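Local coordinates for protein putative sortase (Streptococcus pneumoniae, PDB 2W1K) that probably acts as a class C sortase, a transpeptidase that joins pilin subunits covalently during assembly of the pneumococcal pilus, at residues F12-Q25 against A133-Y145. Sequence-based numbering, arbitrary orientation.
Sequences FVKSMTTEMYQEQQ and ALYYDNGQEIVEY. With MES (2-(N-morpholino)-ethanesulfonic acid), chain C.
Y21 carries CG anti to its backbone nitrogen (chi1 159°), which sends the phenol out from helix 18-34 to E141, and F12, turned the same way at chi1 176°, brings its ring against the backbone of the hairpin turn between strands 133-137 and 141-153, with N138 C at its edge. The Y21 hydroxyl donates to E141 OE1 at 2.7 Å, coming from above the carboxylate, whose plane stands nearly perpendicular to the ring. N138 ND2 donates to the same OE1 at 2.8 Å, from the anti side; two donors thus grip OE1, while Q196 and the amine of a MES molecule, probably from the crystallisation liquor, take OE2, and together they would restrain the carboxylate. A long, flat residue with a polar end suits position 21: the aliphatic part of Q140 covers one face, with CB 4.0 Å from the ring centroid in a CH-pi contact, Q25 CG lies over the opposite face, and N138 OD1 sits at the edge, 3.5 Å from CE1. N138 and D137 are short enough for their oxygens to reach N-H groups of the turn: N138 OD1 accepts from E141 N in an Asx motif, D137 OD1 from G139 N in an Asx turn. At G139's backbone angles a CB would jam against the N138 carbonyl and clash with M16 SD. M16, a flexible thioether, bends its SD to 3.6 Å from N138 O. V13 packs its two methyls against G139 O and D137 OD2; H9 and K197 hold that carboxylate oxygen. T17 OG1 caps helix 18-34 through M20 N. Helices 5-15 and 18-34 both rest on the turn of the sortase beta-fold, whose strands are flanked by 65-69, where Y66 meets the F12 ring, and 183-196.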
loop_
_atom_site.group_PDB
_atom_site.type_symbol
_atom_site.label_atom_id
_atom_site.label_comp_id
_atom_site.label_asym_id
_atom_site.label_seq_id
_atom_site.Cartn_x
_atom_site.Cartn_y
_atom_site.Cartn_z
ATOM N N PHE A 12 -7.214 -14.596 -0.259
ATOM C CA PHE A 12 -5.973 -14.048 -0.831
ATOM C C PHE A 12 -4.832 -15.019 -0.642
ATOM O O PHE A 12 -4.295 -15.552 -1.633
ATOM C CB PHE A 12 -5.584 -12.691 -0.220
ATOM C CG PHE A 12 -4.271 -12.174 -0.744
ATOM C CD1 PHE A 12 -4.119 -11.869 -2.099
ATOM C CD2 PHE A 12 -3.150 -12.045 0.106
ATOM C CE1 PHE A 12 -2.882 -11.399 -2.585
ATOM C CE2 PHE A 12 -1.924 -11.576 -0.386
ATOM C CZ PHE A 12 -1.805 -11.263 -1.735
ATOM N N VAL A 13 -4.485 -15.300 0.620
ATOM C CA VAL A 13 -3.352 -16.153 0.902
ATOM C C VAL A 13 -3.459 -17.533 0.271
ATOM O O VAL A 13 -2.484 -17.993 -0.334
ATOM C CB VAL A 13 -2.995 -16.308 2.404
ATOM C CG1 VAL A 13 -1.832 -17.359 2.582
ATOM C CG2 VAL A 13 -2.564 -15.000 2.955
ATOM N N LYS A 14 -4.582 -18.225 0.455
ATOM C CA LYS A 14 -4.558 -19.657 0.215
ATOM C C LYS A 14 -4.512 -19.873 -1.267
ATOM O O LYS A 14 -3.977 -20.875 -1.724
ATOM C CB LYS A 14 -5.744 -20.438 0.843
ATOM C CG LYS A 14 -6.882 -20.904 -0.129
ATOM C CD LYS A 14 -6.398 -21.841 -1.292
ATOM C CE LYS A 14 -6.754 -23.385 -1.154
ATOM N NZ LYS A 14 -5.942 -24.276 -2.118
ATOM N N SER A 15 -5.069 -18.942 -2.017
ATOM C CA SER A 15 -5.125 -19.140 -3.428
ATOM C C SER A 15 -3.738 -18.947 -4.088
ATOM O O SER A 15 -3.453 -19.524 -5.153
ATOM C CB SER A 15 -6.146 -18.197 -4.023
ATOM O OG SER A 15 -5.546 -16.929 -4.050
ATOM N N MET A 16 -2.854 -18.170 -3.453
ATOM C CA MET A 16 -1.563 -17.847 -4.049
ATOM C C MET A 16 -0.581 -19.014 -4.023
ATOM O O MET A 16 0.192 -19.152 -3.089
ATOM C CB MET A 16 -0.941 -16.672 -3.334
ATOM C CG MET A 16 0.423 -16.385 -3.831
ATOM S SD MET A 16 0.572 -14.701 -4.323
ATOM C CE MET A 16 -0.740 -14.190 -5.437
ATOM N N THR A 17 -0.586 -19.853 -5.029
ATOM C CA THR A 17 0.493 -20.803 -5.176
ATOM C C THR A 17 1.886 -20.127 -5.367
ATOM O O THR A 17 1.975 -18.930 -5.700
ATOM C CB THR A 17 0.163 -21.632 -6.404
ATOM O OG1 THR A 17 0.437 -20.860 -7.576
ATOM C CG2 THR A 17 -1.346 -21.903 -6.387
ATOM N N THR A 18 2.949 -20.918 -5.216
ATOM C CA THR A 18 4.281 -20.528 -5.582
ATOM C C THR A 18 4.415 -19.977 -7.020
ATOM O O THR A 18 5.048 -18.963 -7.248
ATOM C CB THR A 18 5.282 -21.699 -5.304
ATOM O OG1 THR A 18 5.569 -21.711 -3.894
ATOM C CG2 THR A 18 6.579 -21.424 -5.938
ATOM N N GLU A 19 3.740 -20.610 -7.975
ATOM C CA GLU A 19 3.761 -20.172 -9.374
ATOM C C GLU A 19 3.078 -18.838 -9.543
ATOM O O GLU A 19 3.670 -17.951 -10.157
ATOM C CB GLU A 19 3.113 -21.249 -10.228
ATOM C CG GLU A 19 3.196 -21.072 -11.730
ATOM C CD GLU A 19 2.406 -22.151 -12.458
ATOM O OE1 GLU A 19 1.154 -22.061 -12.522
ATOM O OE2 GLU A 19 3.027 -23.124 -12.956
ATOM N N MET A 20 1.883 -18.643 -8.980
ATOM C CA MET A 20 1.285 -17.320 -8.963
ATOM C C MET A 20 2.163 -16.210 -8.283
ATOM O O MET A 20 2.280 -15.105 -8.766
ATOM C CB MET A 20 -0.101 -17.376 -8.351
ATOM C CG MET A 20 -1.081 -18.027 -9.286
ATOM S SD MET A 20 -2.534 -18.582 -8.287
ATOM C CE MET A 20 -3.380 -19.826 -9.335
ATOM N N TYR A 21 2.831 -16.546 -7.209
ATOM C CA TYR A 21 3.549 -15.612 -6.458
ATOM C C TYR A 21 4.758 -15.183 -7.315
ATOM O O TYR A 21 5.129 -13.978 -7.381
ATOM C CB TYR A 21 4.032 -16.303 -5.147
ATOM C CG TYR A 21 5.246 -15.604 -4.472
ATOM C CD1 TYR A 21 5.085 -14.465 -3.674
ATOM C CD2 TYR A 21 6.557 -16.056 -4.696
ATOM C CE1 TYR A 21 6.207 -13.821 -3.105
ATOM C CE2 TYR A 21 7.659 -15.404 -4.163
ATOM C CZ TYR A 21 7.492 -14.322 -3.333
ATOM O OH TYR A 21 8.628 -13.733 -2.741
ATOM N N GLN A 22 5.402 -16.144 -7.938
ATOM C CA GLN A 22 6.616 -15.805 -8.732
ATOM C C GLN A 22 6.240 -14.969 -10.005
ATOM O O GLN A 22 6.994 -14.074 -10.467
ATOM C CB GLN A 22 7.390 -17.082 -9.153
ATOM C CG GLN A 22 8.815 -16.808 -9.671
ATOM C CD GLN A 22 9.706 -16.036 -8.683
ATOM O OE1 GLN A 22 10.177 -14.942 -9.011
ATOM N NE2 GLN A 22 9.902 -16.570 -7.466
ATOM N N GLU A 23 5.072 -15.274 -10.562
ATOM C CA GLU A 23 4.584 -14.476 -11.631
ATOM C C GLU A 23 4.234 -13.018 -11.149
ATOM O O GLU A 23 4.576 -12.037 -11.820
ATOM C CB GLU A 23 3.390 -15.171 -12.246
ATOM C CG GLU A 23 2.803 -14.412 -13.350
ATOM C CD GLU A 23 1.600 -15.139 -13.976
ATOM O OE1 GLU A 23 0.877 -15.913 -13.249
ATOM O OE2 GLU A 23 1.363 -14.926 -15.190
ATOM N N GLN A 24 3.627 -12.854 -9.969
ATOM C CA GLN A 24 3.410 -11.479 -9.454
ATOM C C GLN A 24 4.721 -10.770 -9.142
ATOM O O GLN A 24 4.801 -9.554 -9.275
ATOM C CB GLN A 24 2.581 -11.446 -8.153
ATOM C CG GLN A 24 1.179 -11.964 -8.283
ATOM C CD GLN A 24 0.281 -10.978 -8.971
ATOM O OE1 GLN A 24 -0.165 -10.012 -8.313
ATOM N NE2 GLN A 24 -0.018 -11.196 -10.305
ATOM N N GLN A 25 5.680 -11.499 -8.586
ATOM C CA GLN A 25 7.005 -10.941 -8.377
ATOM C C GLN A 25 7.581 -10.368 -9.659
ATOM O O GLN A 25 8.016 -9.193 -9.751
ATOM C CB GLN A 25 7.905 -12.058 -7.766
ATOM C CG GLN A 25 7.546 -12.376 -6.278
ATOM C CD GLN A 25 8.104 -11.378 -5.324
ATOM O OE1 GLN A 25 9.379 -11.242 -5.205
ATOM N NE2 GLN A 25 7.216 -10.669 -4.601
ATOM N N ALA A 133 4.250 -0.190 13.845
ATOM C CA ALA A 133 4.522 -1.230 12.840
ATOM C C ALA A 133 3.417 -1.240 11.765
ATOM O O ALA A 133 2.270 -0.859 12.050
ATOM C CB ALA A 133 4.622 -2.590 13.561
ATOM N N LEU A 134 3.766 -1.652 10.548
ATOM C CA LEU A 134 2.834 -1.898 9.451
ATOM C C LEU A 134 3.373 -3.218 8.916
ATOM O O LEU A 134 4.608 -3.394 8.753
ATOM C CB LEU A 134 3.006 -0.771 8.423
ATOM C CG LEU A 134 2.220 -0.849 7.106
ATOM C CD1 LEU A 134 1.874 0.517 6.449
ATOM C CD2 LEU A 134 2.908 -1.734 6.070
ATOM N N TYR A 135 2.459 -4.148 8.668
ATOM C CA TYR A 135 2.822 -5.412 8.056
ATOM C C TYR A 135 2.126 -5.533 6.678
ATOM O O TYR A 135 0.909 -5.215 6.549
ATOM C CB TYR A 135 2.374 -6.550 8.931
ATOM C CG TYR A 135 3.055 -6.528 10.294
ATOM C CD1 TYR A 135 4.343 -6.975 10.430
ATOM C CD2 TYR A 135 2.391 -6.037 11.458
ATOM C CE1 TYR A 135 4.959 -6.993 11.624
ATOM C CE2 TYR A 135 3.023 -5.994 12.703
ATOM C CZ TYR A 135 4.303 -6.521 12.781
ATOM O OH TYR A 135 5.009 -6.578 13.952
ATOM N N TYR A 136 2.892 -6.023 5.673
ATOM C CA TYR A 136 2.369 -6.063 4.359
ATOM C C TYR A 136 2.467 -7.512 3.878
ATOM O O TYR A 136 3.543 -8.070 3.815
ATOM C CB TYR A 136 3.177 -5.065 3.416
ATOM C CG TYR A 136 2.659 -5.141 2.024
ATOM C CD1 TYR A 136 1.532 -4.416 1.641
ATOM C CD2 TYR A 136 3.251 -5.990 1.069
ATOM C CE1 TYR A 136 0.979 -4.518 0.347
ATOM C CE2 TYR A 136 2.688 -6.142 -0.218
ATOM C CZ TYR A 136 1.583 -5.381 -0.573
ATOM O OH TYR A 136 0.975 -5.566 -1.785
ATOM N N ASP A 137 1.386 -8.114 3.423
ATOM C CA ASP A 137 1.465 -9.511 3.034
ATOM C C ASP A 137 1.323 -9.696 1.512
ATOM O O ASP A 137 0.274 -9.286 0.947
ATOM C CB ASP A 137 0.387 -10.250 3.829
ATOM C CG ASP A 137 0.435 -11.738 3.646
ATOM O OD1 ASP A 137 1.185 -12.259 2.771
ATOM O OD2 ASP A 137 -0.326 -12.412 4.414
ATOM N N ASN A 138 2.353 -10.240 0.834
ATOM C CA ASN A 138 2.314 -10.371 -0.643
ATOM C C ASN A 138 1.893 -11.760 -1.000
ATOM O O ASN A 138 1.969 -12.180 -2.180
ATOM C CB ASN A 138 3.661 -10.084 -1.355
ATOM C CG ASN A 138 4.845 -10.944 -0.863
ATOM O OD1 ASN A 138 4.727 -12.054 -0.416
ATOM N ND2 ASN A 138 5.987 -10.387 -0.967
ATOM N N GLY A 139 1.473 -12.497 0.015
ATOM C CA GLY A 139 1.078 -13.899 -0.224
ATOM C C GLY A 139 1.908 -14.926 0.472
ATOM O O GLY A 139 1.390 -15.714 1.284
ATOM N N GLN A 140 3.199 -14.926 0.155
ATOM C CA GLN A 140 4.219 -15.853 0.733
ATOM C C GLN A 140 5.154 -15.253 1.723
ATOM O O GLN A 140 5.935 -15.982 2.295
ATOM C CB GLN A 140 5.140 -16.384 -0.387
ATOM C CG GLN A 140 4.363 -16.851 -1.574
ATOM C CD GLN A 140 3.929 -18.289 -1.513
ATOM O OE1 GLN A 140 2.797 -18.656 -1.894
ATOM N NE2 GLN A 140 4.824 -19.135 -1.114
ATOM N N GLU A 141 5.140 -13.930 1.842
ATOM C CA GLU A 141 6.013 -13.199 2.744
ATOM C C GLU A 141 5.213 -12.066 3.453
ATOM O O GLU A 141 4.311 -11.437 2.853
ATOM C CB GLU A 141 7.081 -12.481 1.937
ATOM C CG GLU A 141 7.837 -13.436 1.029
ATOM C CD GLU A 141 8.826 -12.725 0.130
ATOM O OE1 GLU A 141 8.320 -11.946 -0.725
ATOM O OE2 GLU A 141 10.096 -12.879 0.258
ATOM N N ILE A 142 5.646 -11.713 4.672
ATOM C CA ILE A 142 5.116 -10.572 5.324
ATOM C C ILE A 142 6.235 -9.592 5.426
ATOM O O ILE A 142 7.336 -9.925 5.931
ATOM C CB ILE A 142 4.520 -10.902 6.717
ATOM C CG1 ILE A 142 3.178 -11.642 6.614
ATOM C CG2 ILE A 142 4.132 -9.541 7.342
ATOM C CD1 ILE A 142 2.724 -12.504 7.951
ATOM N N VAL A 143 6.033 -8.365 4.957
ATOM C CA VAL A 143 7.174 -7.419 4.995
ATOM C C VAL A 143 6.804 -6.542 6.164
ATOM O O VAL A 143 5.636 -6.166 6.290
ATOM C CB VAL A 143 7.232 -6.570 3.727
ATOM C CG1 VAL A 143 8.329 -5.544 3.805
ATOM C CG2 VAL A 143 7.357 -7.523 2.487
ATOM N N GLU A 144 7.784 -6.205 6.979
ATOM C CA GLU A 144 7.542 -5.370 8.148
ATOM C C GLU A 144 8.144 -3.989 7.886
ATOM O O GLU A 144 9.246 -3.914 7.359
ATOM C CB GLU A 144 8.136 -6.026 9.453
ATOM C CG GLU A 144 7.866 -5.031 10.602
ATOM C CD GLU A 144 8.507 -5.470 11.894
ATOM O OE1 GLU A 144 8.776 -6.689 12.047
ATOM O OE2 GLU A 144 8.731 -4.593 12.761
ATOM N N TYR A 145 7.395 -2.929 8.202
ATOM C CA TYR A 145 7.892 -1.514 8.159
ATOM C C TYR A 145 7.672 -0.807 9.497
ATOM O O TYR A 145 6.917 -1.222 10.319
ATOM C CB TYR A 145 7.033 -0.721 7.118
ATOM C CG TYR A 145 7.179 -1.145 5.651
ATOM C CD1 TYR A 145 6.550 -2.290 5.137
ATOM C CD2 TYR A 145 7.909 -0.374 4.780
ATOM C CE1 TYR A 145 6.683 -2.614 3.786
ATOM C CE2 TYR A 145 8.034 -0.683 3.440
ATOM C CZ TYR A 145 7.411 -1.797 2.925
ATOM O OH TYR A 145 7.551 -2.036 1.513
HETATM O O1 MES C . 13.586 -13.706 -1.613
HETATM C C2 MES C . 13.482 -12.734 -0.573
HETATM C C3 MES C . 12.712 -11.452 -0.970
HETATM N N4 MES C . 11.664 -11.670 -1.978
HETATM C C5 MES C . 11.738 -12.816 -2.903
HETATM C C6 MES C . 12.329 -14.056 -2.197
HETATM C C7 MES C . 10.645 -10.638 -2.240
HETATM C C8 MES C . 10.540 -9.440 -1.282
HETATM S S MES C . 9.682 -8.171 -2.064
HETATM O O1S MES C . 8.486 -8.735 -2.507
HETATM O O2S MES C . 9.379 -7.171 -0.977
HETATM O O3S MES C . 10.558 -7.595 -3.083
#